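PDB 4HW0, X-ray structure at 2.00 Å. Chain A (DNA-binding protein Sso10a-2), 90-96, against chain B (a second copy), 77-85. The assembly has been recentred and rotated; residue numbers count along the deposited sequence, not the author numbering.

Chain A, residues 90-96: SAKEKVS
Chain B 77-85: HIEEFIKIR

Residues 90-96 of chain A and 77-85 of chain B are each part of a longer α-helix, with phi between -56° and -67° and psi between -37° and -48° throughout and regular i to i+4 hydrogen bonds, such as V95(A) N to A91(A) O at 3.1 Å and F81(B) N to H77(B) O at 3.0 Å. The helices run nearly antiparallel, at 158°, and their axes approach to 8.8 Å. The register is set by A91(A) opposite F81(B), with a CA-CA distance of 5.2 Å, and, one turn later in chain A and one turn earlier in chain B, by V95(A) opposite H77(B), CA to CA 5.7 Å. The two stretches bury 390 Å² between them.

The side chain of A91(A) points toward chain B, where the helix backbones lie close: A91(A) CB lies 4.1 Å from F81(B) CA and 4.3 Å from F81(B) CB. The same methyl packs on I84(B), whose CB also points toward chain A; with chi1 m and chi2 t, I84(B) CD1 comes to 3.9 Å from A91(A) CB.

F81(B) leaves its helix toward chain A with chi1 t (169°) and chi2 -85°. This carries the ring beside the backbone of A91(A), whose C atom lies at the ring edge, and on to K92(A), where CB is 3.8 Å from F81(B) CE2. K92(A) starts sideways, with chi1 to chi3 all t and chi4 m, and its end leads away, so its contact with the ring is aliphatic.

V95(A) also points sideways but, with chi1 t (173°), turns both methyls to chain B. V95(A) CG1 meets I78(B) CG1 at 3.9 Å, the isoleucine being m at chi1 and t at chi2, while V95(A) CG2 sits 3.7 Å from H77(B) O, 3.9 Å from H77(B) CB and 4.5 Å from F81(B) CB.

H77(B) points toward chain A with chi1 m (-67°) and chi2 -22°, presenting one ring face to K94(A). The lysine has chi1 m, chi2 t, chi3 at 93°, between wells, and chi4 t; K94(A) CE stands 4.2 Å from the centroid of the H77(B) ring, 27° off the normal, in a CH-pi contact. K94(A) NZ is 3.7 Å from H77(B) CE1.

No direct hydrogen bond crosses the contact. Instead, one water bridges the backbones, its oxygen donating to A91(A) O at 2.9 Å and to H77(B) O at 2.8 Å. Within chain B, E80(B), with chi1 t and chi2 p, accepts a salt-bridging hydrogen bond at OE1 from K83(B) NZ at 3.0 Å.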

ATOM      1  N   SER A  90      -6.102  -5.986   2.369  1.00 33.95           N
ATOM      2  CA  SER A  90      -7.333  -6.312   3.074  1.00 32.09           C
ATOM      3  C   SER A  90      -8.271  -5.144   3.161  1.00 29.96           C
ATOM      4  O   SER A  90      -9.451  -5.313   3.025  1.00 29.43           O
ATOM      5  CB  SER A  90      -7.090  -6.817   4.497  1.00 33.56           C
ATOM      6  OG  SER A  90      -6.269  -7.995   4.398  1.00 37.22           O
ATOM      7  N   ALA A  91      -7.736  -3.959   3.507  1.00 27.72           N
ATOM      8  CA  ALA A  91      -8.554  -2.747   3.607  1.00 27.28           C
ATOM      9  C   ALA A  91      -9.203  -2.386   2.266  1.00 27.65           C
ATOM     10  O   ALA A  91     -10.380  -2.044   2.196  1.00 26.69           O
ATOM     11  CB  ALA A  91      -7.715  -1.611   4.149  1.00 26.15           C
ATOM     12  N   LYS A  92      -8.456  -2.571   1.191  1.00 29.57           N
ATOM     13  CA  LYS A  92      -9.005  -2.362  -0.161  1.00 33.00           C
ATOM     14  C   LYS A  92     -10.131  -3.328  -0.482  1.00 33.82           C
ATOM     15  O   LYS A  92     -11.195  -2.927  -0.971  1.00 33.27           O
ATOM     16  CB  LYS A  92      -7.911  -2.465  -1.196  1.00 36.81           C
ATOM     17  CG  LYS A  92      -8.334  -2.138  -2.634  1.00 43.31           C
ATOM     18  CD  LYS A  92      -7.085  -1.746  -3.412  1.00 49.63           C
ATOM     19  CE  LYS A  92      -7.335  -1.118  -4.788  1.00 58.07           C
ATOM     20  NZ  LYS A  92      -8.346  -1.869  -5.599  1.00 58.81           N
ATOM     21  N   GLU A  93      -9.950  -4.591  -0.110  1.00 34.01           N
ATOM     22  CA  GLU A  93     -11.005  -5.601  -0.311  1.00 38.07           C
ATOM     23  C   GLU A  93     -12.256  -5.225   0.457  1.00 34.20           C
ATOM     24  O   GLU A  93     -13.356  -5.428  -0.016  1.00 32.26           O
ATOM     25  CB  GLU A  93     -10.565  -7.022   0.138  1.00 45.30           C
ATOM     26  CG  GLU A  93      -9.493  -7.698  -0.716  1.00 55.67           C
ATOM     27  CD  GLU A  93      -8.839  -8.945  -0.030  1.00 66.40           C
ATOM     28  OE1 GLU A  93      -9.296  -9.408   1.066  1.00 70.91           O
ATOM     29  OE2 GLU A  93      -7.820  -9.449  -0.574  1.00 72.53           O
ATOM     30  N   LYS A  94     -12.092  -4.686   1.651  1.00 31.85           N
ATOM     31  CA  LYS A  94     -13.267  -4.301   2.436  1.00 33.19           C
ATOM     32  C   LYS A  94     -14.054  -3.164   1.790  1.00 29.94           C
ATOM     33  O   LYS A  94     -15.270  -3.126   1.834  1.00 30.91           O
ATOM     34  CB  LYS A  94     -12.904  -3.869   3.860  1.00 36.99           C
ATOM     35  CG  LYS A  94     -12.447  -4.947   4.791  1.00 42.57           C
ATOM     36  CD  LYS A  94     -12.447  -4.389   6.235  1.00 49.01           C
ATOM     37  CE  LYS A  94     -13.789  -4.679   6.945  1.00 53.91           C
ATOM     38  NZ  LYS A  94     -13.707  -4.258   8.387  1.00 54.91           N
ATOM     39  N   VAL A  95     -13.346  -2.226   1.184  1.00 27.42           N
ATOM     40  CA  VAL A  95     -14.019  -1.177   0.409  1.00 27.17           C
ATOM     41  C   VAL A  95     -14.745  -1.786  -0.788  1.00 27.51           C
ATOM     42  O   VAL A  95     -15.913  -1.535  -1.054  1.00 27.87           O
ATOM     43  CB  VAL A  95     -12.992  -0.148  -0.104  1.00 26.24           C
ATOM     44  CG1 VAL A  95     -13.662   0.831  -1.049  1.00 26.89           C
ATOM     45  CG2 VAL A  95     -12.346   0.540   1.075  1.00 26.42           C
ATOM     46  N   SER A  96     -14.033  -2.633  -1.502  1.00 28.38           N
ATOM     47  CA  SER A  96     -14.601  -3.236  -2.697  1.00 30.32           C
ATOM     48  C   SER A  96     -15.929  -3.991  -2.412  1.00 31.66           C
ATOM     49  O   SER A  96     -16.871  -3.970  -3.206  1.00 30.72           O
ATOM     50  CB  SER A  96     -13.507  -4.089  -3.418  1.00 30.93           C
ATOM     51  OG  SER A  96     -14.008  -4.583  -4.654  1.00 32.31           O
TER
ATOM     52  N   HIS B  77     -14.461   2.720   5.838  1.00 27.11           N
ATOM     53  CA  HIS B  77     -13.484   1.812   5.231  1.00 26.50           C
ATOM     54  C   HIS B  77     -12.503   2.477   4.295  1.00 24.79           C
ATOM     55  O   HIS B  77     -11.317   2.099   4.278  1.00 23.63           O
ATOM     56  CB  HIS B  77     -14.180   0.683   4.529  1.00 28.73           C
ATOM     57  CG  HIS B  77     -14.896  -0.219   5.455  1.00 31.33           C
ATOM     58  ND1 HIS B  77     -14.604  -0.334   6.786  1.00 35.97           N
ATOM     59  CD2 HIS B  77     -15.931  -1.041   5.240  1.00 36.68           C
ATOM     60  CE1 HIS B  77     -15.427  -1.187   7.356  1.00 37.21           C
ATOM     61  NE2 HIS B  77     -16.266  -1.601   6.440  1.00 38.24           N
ATOM     62  N   ILE B  78     -12.977   3.444   3.529  1.00 23.62           N
ATOM     63  CA  ILE B  78     -12.049   4.190   2.680  1.00 24.52           C
ATOM     64  C   ILE B  78     -11.080   4.948   3.557  1.00 25.22           C
ATOM     65  O   ILE B  78      -9.890   5.027   3.260  1.00 24.52           O
ATOM     66  CB  ILE B  78     -12.721   5.091   1.670  1.00 24.92           C
ATOM     67  CG1 ILE B  78     -13.628   4.328   0.714  1.00 26.50           C
ATOM     68  CG2 ILE B  78     -11.681   5.738   0.823  1.00 27.30           C
ATOM     69  CD1 ILE B  78     -14.537   5.161  -0.178  1.00 26.92           C
ATOM     70  N   GLU B  79     -11.586   5.543   4.614  1.00 27.26           N
ATOM     71  CA  GLU B  79     -10.711   6.317   5.522  1.00 29.27           C
ATOM     72  C   GLU B  79      -9.572   5.428   6.027  1.00 29.71           C
ATOM     73  O   GLU B  79      -8.414   5.841   6.088  1.00 26.91           O
ATOM     74  CB  GLU B  79     -11.541   6.876   6.676  1.00 31.89           C
ATOM     75  CG  GLU B  79     -10.729   7.820   7.545  1.00 37.29           C
ATOM     76  CD  GLU B  79     -11.583   8.542   8.570  1.00 42.57           C
ATOM     77  OE1 GLU B  79     -12.544   7.928   9.083  1.00 45.59           O
ATOM     78  OE2 GLU B  79     -11.258   9.733   8.864  1.00 50.78           O
ATOM     79  N   GLU B  80      -9.943   4.212   6.441  1.00 29.48           N
ATOM     80  CA  GLU B  80      -9.000   3.236   6.969  1.00 30.38           C
ATOM     81  C   GLU B  80      -7.970   2.852   5.894  1.00 28.38           C
ATOM     82  O   GLU B  80      -6.759   2.829   6.162  1.00 27.38           O
ATOM     83  CB  GLU B  80      -9.766   2.101   7.617  1.00 36.77           C
ATOM     84  CG  GLU B  80      -8.855   1.023   8.186  1.00 45.20           C
ATOM     85  CD  GLU B  80      -7.990   1.466   9.412  1.00 50.60           C
ATOM     86  OE1 GLU B  80      -8.080   2.645   9.847  1.00 51.54           O
ATOM     87  OE2 GLU B  80      -7.259   0.584   9.965  1.00 56.54           O
ATOM     88  N   PHE B  81      -8.426   2.661   4.640  1.00 27.86           N
ATOM     89  CA  PHE B  81      -7.528   2.389   3.497  1.00 27.72           C
ATOM     90  C   PHE B  81      -6.501   3.505   3.308  1.00 28.46           C
ATOM     91  O   PHE B  81      -5.292   3.273   3.140  1.00 27.89           O
ATOM     92  CB  PHE B  81      -8.339   2.124   2.205  1.00 29.45           C
ATOM     93  CG  PHE B  81      -7.507   2.088   0.969  1.00 29.87           C
ATOM     94  CD1 PHE B  81      -7.176   3.279   0.296  1.00 30.82           C
ATOM     95  CD2 PHE B  81      -7.006   0.918   0.500  1.00 30.56           C
ATOM     96  CE1 PHE B  81      -6.368   3.247  -0.825  1.00 31.92           C
ATOM     97  CE2 PHE B  81      -6.217   0.880  -0.631  1.00 33.00           C
ATOM     98  CZ  PHE B  81      -5.871   2.056  -1.287  1.00 33.40           C
ATOM     99  N   ILE B  82      -6.989   4.725   3.357  1.00 26.26           N
ATOM    100  CA  ILE B  82      -6.118   5.878   3.135  1.00 28.57           C
ATOM    101  C   ILE B  82      -5.034   6.015   4.185  1.00 28.86           C
ATOM    102  O   ILE B  82      -3.859   6.226   3.888  1.00 28.42           O
ATOM    103  CB  ILE B  82      -6.986   7.147   3.041  1.00 29.05           C
ATOM    104  CG1 ILE B  82      -7.733   7.140   1.720  1.00 29.33           C
ATOM    105  CG2 ILE B  82      -6.142   8.414   3.189  1.00 31.44           C
ATOM    106  CD1 ILE B  82      -8.841   8.168   1.701  1.00 30.70           C
ATOM    107  N   LYS B  83      -5.422   5.833   5.419  1.00 30.12           N
ATOM    108  CA  LYS B  83      -4.520   5.910   6.517  1.00 33.07           C
ATOM    109  C   LYS B  83      -3.451   4.790   6.433  1.00 31.99           C
ATOM    110  O   LYS B  83      -2.279   5.044   6.592  1.00 28.57           O
ATOM    111  CB  LYS B  83      -5.327   5.831   7.818  1.00 37.86           C
ATOM    112  CG  LYS B  83      -4.548   5.477   9.064  1.00 49.62           C
ATOM    113  CD  LYS B  83      -5.470   5.186  10.241  1.00 59.22           C
ATOM    114  CE  LYS B  83      -4.963   4.049  11.107  1.00 66.77           C
ATOM    115  NZ  LYS B  83      -6.070   3.499  11.957  1.00 70.95           N
ATOM    116  N   ILE B  84      -3.842   3.566   6.144  1.00 28.82           N
ATOM    117  CA  ILE B  84      -2.837   2.501   5.969  1.00 29.19           C
ATOM    118  C   ILE B  84      -1.915   2.771   4.783  1.00 30.17           C
ATOM    119  O   ILE B  84      -0.719   2.482   4.821  1.00 31.15           O
ATOM    120  CB  ILE B  84      -3.530   1.116   5.783  1.00 29.21           C
ATOM    121  CG1 ILE B  84      -4.292   0.758   7.077  1.00 29.57           C
ATOM    122  CG2 ILE B  84      -2.501   0.039   5.515  1.00 29.67           C
ATOM    123  CD1 ILE B  84      -5.316  -0.355   6.949  1.00 30.02           C
ATOM    124  N   ARG B  85      -2.468   3.317   3.705  1.00 30.67           N
ATOM    125  CA  ARG B  85      -1.668   3.614   2.536  1.00 32.57           C
ATOM    126  C   ARG B  85      -0.588   4.628   2.880  1.00 34.04           C
ATOM    127  O   ARG B  85       0.546   4.536   2.373  1.00 33.11           O
ATOM    128  CB  ARG B  85      -2.533   4.124   1.391  1.00 35.63           C
ATOM    129  CG  ARG B  85      -1.794   4.352   0.077  1.00 38.98           C
ATOM    130  CD  ARG B  85      -2.715   4.922  -0.989  1.00 38.87           C
ATOM    131  NE  ARG B  85      -3.194   6.244  -0.569  1.00 44.12           N
ATOM    132  CZ  ARG B  85      -4.079   6.974  -1.234  1.00 42.01           C
ATOM    133  NH1 ARG B  85      -4.594   6.527  -2.387  1.00 38.93           N
ATOM    134  NH2 ARG B  85      -4.435   8.147  -0.741  1.00 42.11           N
TER
HETATM  135  O   HOH W   1     -10.906  -0.652   4.633  1.00 22.17           O